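Local coordinates for DNA polymerase (Pyrobaculum calidifontis, PDB 5MDN), which probably extends DNA strands by joining deoxyribonucleotides from their triphosphates, releasing diphosphate, as a member of the family B DNA polymerases, at residues E171-E175 against V316-N321; V12-P17 against K87-D91. One frame throughout, in Å; residues are numbered along the deposited sequence.

Interaction 1 of 2, residues E171-E175 against V316-N321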
ATOM      1  N   GLU A 171      22.904   2.101   3.420  1.00 67.88           N
ATOM      2  CA  GLU A 171      23.456   2.489   2.130  1.00 66.97           C
ATOM      3  C   GLU A 171      24.519   1.483   1.717  1.00 65.43           C
ATOM      4  O   GLU A 171      25.347   1.069   2.534  1.00 67.15           O
ATOM      5  CB  GLU A 171      24.043   3.906   2.166  1.00 70.09           C
ATOM      6  CG  GLU A 171      22.995   5.008   2.277  1.00 73.36           C
ATOM      7  CD  GLU A 171      22.001   5.010   1.126  1.00 75.83           C
ATOM      8  OE1 GLU A 171      22.344   4.524   0.027  1.00 74.77           O
ATOM      9  OE2 GLU A 171      20.866   5.494   1.325  1.00 72.41           O
ATOM     10  N   VAL A 172      24.486   1.092   0.447  1.00 67.23           N
ATOM     11  CA  VAL A 172      25.298   0.003  -0.081  1.00 67.80           C
ATOM     12  C   VAL A 172      26.226   0.577  -1.142  1.00 74.32           C
ATOM     13  O   VAL A 172      25.808   1.420  -1.941  1.00 79.02           O
ATOM     14  CB  VAL A 172      24.417  -1.127  -0.651  1.00 67.52           C
ATOM     15  CG1 VAL A 172      25.257  -2.138  -1.398  1.00 68.10           C
ATOM     16  CG2 VAL A 172      23.625  -1.798   0.462  1.00 68.77           C
ATOM     17  N   TYR A 173      27.472   0.090  -1.166  1.00 76.87           N
ATOM     18  CA  TYR A 173      28.558   0.585  -2.012  1.00 78.62           C
ATOM     19  C   TYR A 173      28.119   0.942  -3.431  1.00 83.75           C
ATOM     20  O   TYR A 173      28.150   2.118  -3.803  1.00 88.79           O
ATOM     21  CB  TYR A 173      29.670  -0.464  -2.054  1.00 79.47           C
ATOM     22  CG  TYR A 173      30.976   0.033  -2.618  1.00 81.63           C
ATOM     23  CD1 TYR A 173      31.650   1.087  -2.020  1.00 82.90           C
ATOM     24  CD2 TYR A 173      31.545  -0.563  -3.733  1.00 80.31           C
ATOM     25  CE1 TYR A 173      32.848   1.545  -2.523  1.00 81.39           C
ATOM     26  CE2 TYR A 173      32.746  -0.115  -4.241  1.00 83.53           C
ATOM     27  CZ  TYR A 173      33.391   0.942  -3.637  1.00 83.55           C
ATOM     28  OH  TYR A 173      34.589   1.389  -4.147  1.00 83.04           O
ATOM     29  N   ASN A 174      27.751  -0.057  -4.237  1.00 85.22           N
ATOM     30  CA  ASN A 174      27.107   0.131  -5.543  1.00 85.87           C
ATOM     31  C   ASN A 174      27.995   0.831  -6.583  1.00 83.68           C
ATOM     32  O   ASN A 174      27.485   1.450  -7.521  1.00 80.32           O
ATOM     33  CB  ASN A 174      25.746   0.846  -5.379  1.00 88.52           C
ATOM     34  CG  ASN A 174      25.793   2.353  -5.659  1.00 89.72           C
ATOM     35  OD1 ASN A 174      25.036   2.854  -6.490  1.00 94.44           O
ATOM     36  ND2 ASN A 174      26.671   3.072  -4.972  1.00 86.12           N
ATOM     37  N   GLU A 175      29.324   0.701  -6.475  1.00 86.19           N
ATOM     38  CA  GLU A 175      30.213   1.316  -7.465  1.00 89.99           C
ATOM     39  C   GLU A 175      29.804   0.942  -8.884  1.00 90.47           C
ATOM     40  O   GLU A 175      29.799   1.791  -9.785  1.00 91.83           O
ATOM     41  CB  GLU A 175      31.665   0.903  -7.221  1.00 94.35           C
ATOM     42  CG  GLU A 175      32.661   1.545  -8.184  1.00 98.74           C
ATOM     43  CD  GLU A 175      34.062   0.969  -8.060  1.00100.93           C
ATOM     44  OE1 GLU A 175      34.406   0.467  -6.969  1.00103.82           O
ATOM     45  OE2 GLU A 175      34.820   1.020  -9.053  1.00 99.86           O
ATOM     46  N   VAL A 316      27.100   6.766  -3.836  1.00 84.35           N
ATOM     47  CA  VAL A 316      27.498   6.616  -2.439  1.00 80.70           C
ATOM     48  C   VAL A 316      28.912   6.048  -2.345  1.00 79.11           C
ATOM     49  O   VAL A 316      29.618   6.297  -1.360  1.00 83.17           O
ATOM     50  CB  VAL A 316      26.494   5.757  -1.648  1.00 79.42           C
ATOM     51  CG1 VAL A 316      25.067   6.087  -2.046  1.00 79.84           C
ATOM     52  CG2 VAL A 316      26.785   4.283  -1.818  1.00 78.64           C
ATOM     53  N   TYR A 317      29.341   5.267  -3.343  1.00 78.45           N
ATOM     54  CA  TYR A 317      30.725   4.803  -3.373  1.00 78.84           C
ATOM     55  C   TYR A 317      31.689   5.979  -3.443  1.00 77.51           C
ATOM     56  O   TYR A 317      32.725   5.985  -2.770  1.00 79.39           O
ATOM     57  CB  TYR A 317      30.937   3.852  -4.554  1.00 83.61           C
ATOM     58  CG  TYR A 317      31.040   4.534  -5.904  1.00 86.65           C
ATOM     59  CD1 TYR A 317      29.902   4.867  -6.625  1.00 93.05           C
ATOM     60  CD2 TYR A 317      32.278   4.841  -6.458  1.00 90.22           C
ATOM     61  CE1 TYR A 317      29.992   5.491  -7.856  1.00 97.90           C
ATOM     62  CE2 TYR A 317      32.378   5.465  -7.687  1.00 94.98           C
ATOM     63  CZ  TYR A 317      31.233   5.788  -8.384  1.00 96.83           C
ATOM     64  OH  TYR A 317      31.328   6.410  -9.610  1.00100.31           O
ATOM     65  N   GLU A 318      31.361   6.988  -4.255  1.00 82.22           N
ATOM     66  CA  GLU A 318      32.248   8.133  -4.424  1.00 83.30           C
ATOM     67  C   GLU A 318      32.406   8.906  -3.119  1.00 77.99           C
ATOM     68  O   GLU A 318      33.520   9.307  -2.759  1.00 81.26           O
ATOM     69  CB  GLU A 318      31.737   9.009  -5.567  1.00 87.43           C
ATOM     70  CG  GLU A 318      32.641  10.164  -5.934  1.00 92.18           C
ATOM     71  CD  GLU A 318      32.372  10.661  -7.343  1.00 95.19           C
ATOM     72  OE1 GLU A 318      32.780   9.946  -8.285  1.00 94.73           O
ATOM     73  OE2 GLU A 318      31.759  11.734  -7.516  1.00 95.84           O
ATOM     74  N   TYR A 319      31.304   9.127  -2.399  1.00 75.89           N
ATOM     75  CA  TYR A 319      31.390   9.793  -1.105  1.00 76.66           C
ATOM     76  C   TYR A 319      32.028   8.907  -0.041  1.00 77.81           C
ATOM     77  O   TYR A 319      32.431   9.415   1.011  1.00 73.05           O
ATOM     78  CB  TYR A 319      30.000  10.241  -0.644  1.00 77.71           C
ATOM     79  CG  TYR A 319      29.471  11.471  -1.356  1.00 78.03           C
ATOM     80  CD1 TYR A 319      29.195  11.448  -2.718  1.00 79.41           C
ATOM     81  CD2 TYR A 319      29.244  12.655  -0.664  1.00 76.83           C
ATOM     82  CE1 TYR A 319      28.714  12.571  -3.370  1.00 80.71           C
ATOM     83  CE2 TYR A 319      28.765  13.781  -1.307  1.00 74.92           C
ATOM     84  CZ  TYR A 319      28.500  13.733  -2.659  1.00 78.43           C
ATOM     85  OH  TYR A 319      28.021  14.851  -3.300  1.00 79.73           O
ATOM     86  N   TRP A 320      32.127   7.600  -0.288  1.00 72.29           N
ATOM     87  CA  TRP A 320      32.703   6.659   0.666  1.00 74.54           C
ATOM     88  C   TRP A 320      34.216   6.538   0.525  1.00 77.84           C
ATOM     89  O   TRP A 320      34.921   6.402   1.530  1.00 74.42           O
ATOM     90  CB  TRP A 320      32.045   5.286   0.499  1.00 75.94           C
ATOM     91  CG  TRP A 320      32.575   4.213   1.403  1.00 78.60           C
ATOM     92  CD1 TRP A 320      33.304   3.120   1.033  1.00 79.44           C
ATOM     93  CD2 TRP A 320      32.409   4.122   2.824  1.00 78.09           C
ATOM     94  NE1 TRP A 320      33.600   2.354   2.133  1.00 80.06           N
ATOM     95  CE2 TRP A 320      33.064   2.948   3.246  1.00 78.36           C
ATOM     96  CE3 TRP A 320      31.776   4.922   3.781  1.00 76.29           C
ATOM     97  CZ2 TRP A 320      33.102   2.552   4.581  1.00 77.21           C
ATOM     98  CZ3 TRP A 320      31.811   4.524   5.106  1.00 73.82           C
ATOM     99  CH2 TRP A 320      32.468   3.349   5.493  1.00 76.39           C
ATOM    100  N   ASN A 321      34.731   6.580  -0.706  1.00 81.38           N
ATOM    101  CA  ASN A 321      36.163   6.508  -0.958  1.00 82.01           C
ATOM    102  C   ASN A 321      36.844   7.871  -0.868  1.00 83.62           C
ATOM    103  O   ASN A 321      37.979   8.020  -1.339  1.00 85.18           O
ATOM    104  CB  ASN A 321      36.432   5.877  -2.327  1.00 81.01           C
ATOM    105  CG  ASN A 321      35.619   4.618  -2.560  1.00 78.76           C
ATOM    106  OD1 ASN A 321      34.901   4.502  -3.552  1.00 73.37           O
ATOM    107  ND2 ASN A 321      35.736   3.662  -1.646  1.00 81.67           N
TER
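In the 3'-5' exonuclease domain, which has the RNase H-like fold, strand 165-172 and the turn after it pack against the short helix 316-320. Glu171 closes the Asp-x-Glu motif characteristic of these domains. Its side chain lies about 4 Å from a bound magnesium ion and about 4 Å from that of Asp169, a residue seen to bind magnesium in this protein, and it touches Tyr332 and Asp336 on helix 326-356. Toward the short helix, Glu171 OE1 meets Val316 CG1 at 3.8 Å. The side chain of Val172 points away, onto Phe235 and Tyr239, so it is the backbone that meets the helix: Val172 O lies 3.0 Å from Val316 CG2. Val316 suits this place, because its compact branched side chain fits close against the main chain where the strand ends. At Tyr173 the chain turns. Its ring swings back across the helix, taking Tyr317 CB over one face in a CH-pi contact (3.9 Å from the ring centroid), while Tyr173 CE1 meets Trp320 CD1 at 3.9 Å. Asn174 has positive phi, a conformation that asparagine tolerates better than most residues, and its ND2 reaches to 3.4 Å from Val316 CG2. Glu175 then brings the backbone over the other tyrosine, with its CA 4.0 Å from the centroid of the Tyr317 ring in a second CH-pi contact. Its long, extended side chain runs alongside that ring and ends by accepting a hydrogen bond from its own segment, Tyr173 OH to Glu175 OE1 at 3.0 Å.

Interaction 2 of 2, residues V12-P17 against K87-D91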
ATOM      1  N   VAL A  12       5.018 -26.814  13.129  1.00 68.93           N
ATOM      2  CA  VAL A  12       4.451 -28.162  13.093  1.00 71.51           C
ATOM      3  C   VAL A  12       5.322 -29.022  14.003  1.00 75.67           C
ATOM      4  O   VAL A  12       6.276 -29.668  13.559  1.00 77.11           O
ATOM      5  CB  VAL A  12       4.382 -28.732  11.675  1.00 70.73           C
ATOM      6  CG1 VAL A  12       3.643 -30.061  11.675  1.00 73.20           C
ATOM      7  CG2 VAL A  12       3.705 -27.740  10.739  1.00 68.84           C
ATOM      8  N   VAL A  13       4.995 -29.038  15.294  1.00 75.01           N
ATOM      9  CA  VAL A  13       5.784 -29.763  16.283  1.00 78.61           C
ATOM     10  C   VAL A  13       5.456 -31.253  16.206  1.00 79.88           C
ATOM     11  O   VAL A  13       4.568 -31.753  16.904  1.00 78.04           O
ATOM     12  CB  VAL A  13       5.558 -29.179  17.696  1.00 81.26           C
ATOM     13  CG1 VAL A  13       4.066 -28.997  17.995  1.00 82.36           C
ATOM     14  CG2 VAL A  13       6.248 -30.020  18.763  1.00 79.60           C
ATOM     15  N   GLY A  14       6.176 -31.973  15.351  1.00 80.17           N
ATOM     16  CA  GLY A  14       5.976 -33.400  15.193  1.00 77.61           C
ATOM     17  C   GLY A  14       4.575 -33.813  14.784  1.00 78.13           C
ATOM     18  O   GLY A  14       3.898 -34.545  15.512  1.00 72.60           O
ATOM     19  N   GLY A  15       4.130 -33.350  13.618  1.00 78.53           N
ATOM     20  CA  GLY A  15       2.865 -33.777  13.056  1.00 76.56           C
ATOM     21  C   GLY A  15       1.620 -33.156  13.648  1.00 74.05           C
ATOM     22  O   GLY A  15       0.514 -33.599  13.315  1.00 76.47           O
ATOM     23  N   VAL A  16       1.750 -32.144  14.507  1.00 75.87           N
ATOM     24  CA  VAL A  16       0.608 -31.425  15.053  1.00 73.98           C
ATOM     25  C   VAL A  16       0.888 -29.931  14.956  1.00 67.02           C
ATOM     26  O   VAL A  16       1.882 -29.451  15.508  1.00 71.02           O
ATOM     27  CB  VAL A  16       0.289 -31.823  16.506  1.00 75.45           C
ATOM     28  CG1 VAL A  16       1.556 -32.126  17.280  1.00 76.20           C
ATOM     29  CG2 VAL A  16      -0.512 -30.726  17.200  1.00 78.62           C
ATOM     30  N   PRO A  17       0.057 -29.154  14.260  1.00 61.71           N
ATOM     31  CA  PRO A  17       0.353 -27.731  14.067  1.00 59.95           C
ATOM     32  C   PRO A  17       0.039 -26.922  15.314  1.00 60.42           C
ATOM     33  O   PRO A  17      -0.951 -27.164  16.008  1.00 66.77           O
ATOM     34  CB  PRO A  17      -0.562 -27.337  12.900  1.00 60.59           C
ATOM     35  CG  PRO A  17      -1.720 -28.266  13.019  1.00 61.19           C
ATOM     36  CD  PRO A  17      -1.191 -29.559  13.592  1.00 60.04           C
ATOM     37  N   LYS A  87      -4.746 -32.885   9.181  1.00 59.55           N
ATOM     38  CA  LYS A  87      -3.899 -32.944  10.368  1.00 61.84           C
ATOM     39  C   LYS A  87      -2.908 -31.787  10.401  1.00 55.36           C
ATOM     40  O   LYS A  87      -2.671 -31.207  11.466  1.00 49.19           O
ATOM     41  CB  LYS A  87      -3.162 -34.284  10.438  1.00 68.46           C
ATOM     42  CG  LYS A  87      -4.006 -35.432  10.984  1.00 73.65           C
ATOM     43  CD  LYS A  87      -3.139 -36.620  11.379  1.00 76.74           C
ATOM     44  CE  LYS A  87      -2.410 -36.377  12.695  1.00 79.39           C
ATOM     45  NZ  LYS A  87      -3.142 -36.955  13.859  1.00 77.82           N
ATOM     46  N   VAL A  88      -2.330 -31.429   9.257  1.00 57.89           N
ATOM     47  CA  VAL A  88      -1.393 -30.308   9.183  1.00 59.07           C
ATOM     48  C   VAL A  88      -1.746 -29.442   7.978  1.00 57.53           C
ATOM     49  O   VAL A  88      -2.330 -29.942   7.006  1.00 58.85           O
ATOM     50  CB  VAL A  88       0.064 -30.799   9.112  1.00 59.46           C
ATOM     51  CG1 VAL A  88       0.475 -31.451  10.426  1.00 58.06           C
ATOM     52  CG2 VAL A  88       0.252 -31.757   7.952  1.00 59.55           C
ATOM     53  N   PRO A  89      -1.426 -28.142   8.001  1.00 55.11           N
ATOM     54  CA  PRO A  89      -1.818 -27.266   6.880  1.00 55.91           C
ATOM     55  C   PRO A  89      -1.228 -27.662   5.537  1.00 58.54           C
ATOM     56  O   PRO A  89      -1.840 -27.384   4.498  1.00 58.50           O
ATOM     57  CB  PRO A  89      -1.314 -25.886   7.322  1.00 53.85           C
ATOM     58  CG  PRO A  89      -1.222 -25.964   8.805  1.00 53.50           C
ATOM     59  CD  PRO A  89      -0.847 -27.382   9.123  1.00 53.66           C
ATOM     60  N   GLU A  90      -0.041 -28.271   5.521  1.00 56.07           N
ATOM     61  CA  GLU A  90       0.620 -28.587   4.258  1.00 61.26           C
ATOM     62  C   GLU A  90      -0.209 -29.532   3.392  1.00 59.34           C
ATOM     63  O   GLU A  90      -0.156 -29.448   2.160  1.00 56.93           O
ATOM     64  CB  GLU A  90       2.010 -29.164   4.529  1.00 70.77           C
ATOM     65  CG  GLU A  90       2.974 -28.170   5.189  1.00 79.36           C
ATOM     66  CD  GLU A  90       2.799 -28.066   6.699  1.00 82.91           C
ATOM     67  OE1 GLU A  90       1.647 -28.120   7.176  1.00 79.91           O
ATOM     68  OE2 GLU A  90       3.819 -27.912   7.406  1.00 89.22           O
ATOM     69  N   ASP A  91      -0.971 -30.436   4.006  1.00 68.08           N
ATOM     70  CA  ASP A  91      -1.727 -31.438   3.261  1.00 67.30           C
ATOM     71  C   ASP A  91      -3.032 -30.908   2.674  1.00 60.75           C
ATOM     72  O   ASP A  91      -3.738 -31.670   2.004  1.00 59.48           O
ATOM     73  CB  ASP A  91      -2.038 -32.642   4.155  1.00 73.10           C
ATOM     74  CG  ASP A  91      -0.795 -33.264   4.756  1.00 78.57           C
ATOM     75  OD1 ASP A  91       0.282 -33.178   4.129  1.00 79.21           O
ATOM     76  OD2 ASP A  91      -0.900 -33.855   5.851  1.00 84.54           O
TER
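The turn of a beta hairpin, joining antiparallel strands 5-12 and 17-24, rests here on the loop that leads into helix 92-100. Val13 is the centre of an inverse gamma turn, and Gly14 and Gly15 follow with positive phi, which glycine adopts readily. Val88 puts a branched apolar side chain between the two ends of the turn: its CG1 lies 3.7 Å from Val12 CG1, 3.6 Å from Gly15 O and 4.0 Å from Pro17 CD. The rigid, compact ring of Pro17 fits closely against the loop, with Pro17 CD 3.1 Å from Lys87 O and Pro17 CB 3.8 Å from Pro89 CD. Nearer the solvent, Glu90 OE2 approaches Val12 CG2 to 3.3 Å. No hydrogen bond crosses, so the contact rests on van der Waals packing. It joins the five-stranded mixed sheet, at its edge hairpin, to the four-stranded antiparallel sheet containing strand 77-86, with Tyr115 of helix 115-123 touching both Pro17 and Pro89.

Overall arrangement
The two contacts occupy separate regions of a single large chain: their centres are 47 Å apart and their nearest atoms about 34 Å. They follow one another in sequence, interaction 2 closing before interaction 1 opens. Interaction 1 borders a metal site, for the side chain of Val172 is about 7 Å from that of Asp236, which like Asp169 has been seen to bind magnesium in this protein. Interaction 2 is structural packing away from the annotated sites, although the strand entering its hairpin, 5-12, carries Asp7, which shares a different magnesium ion with Asp363. One contact thus borders the exonuclease centre, whereas the other joins two N-terminal sheets.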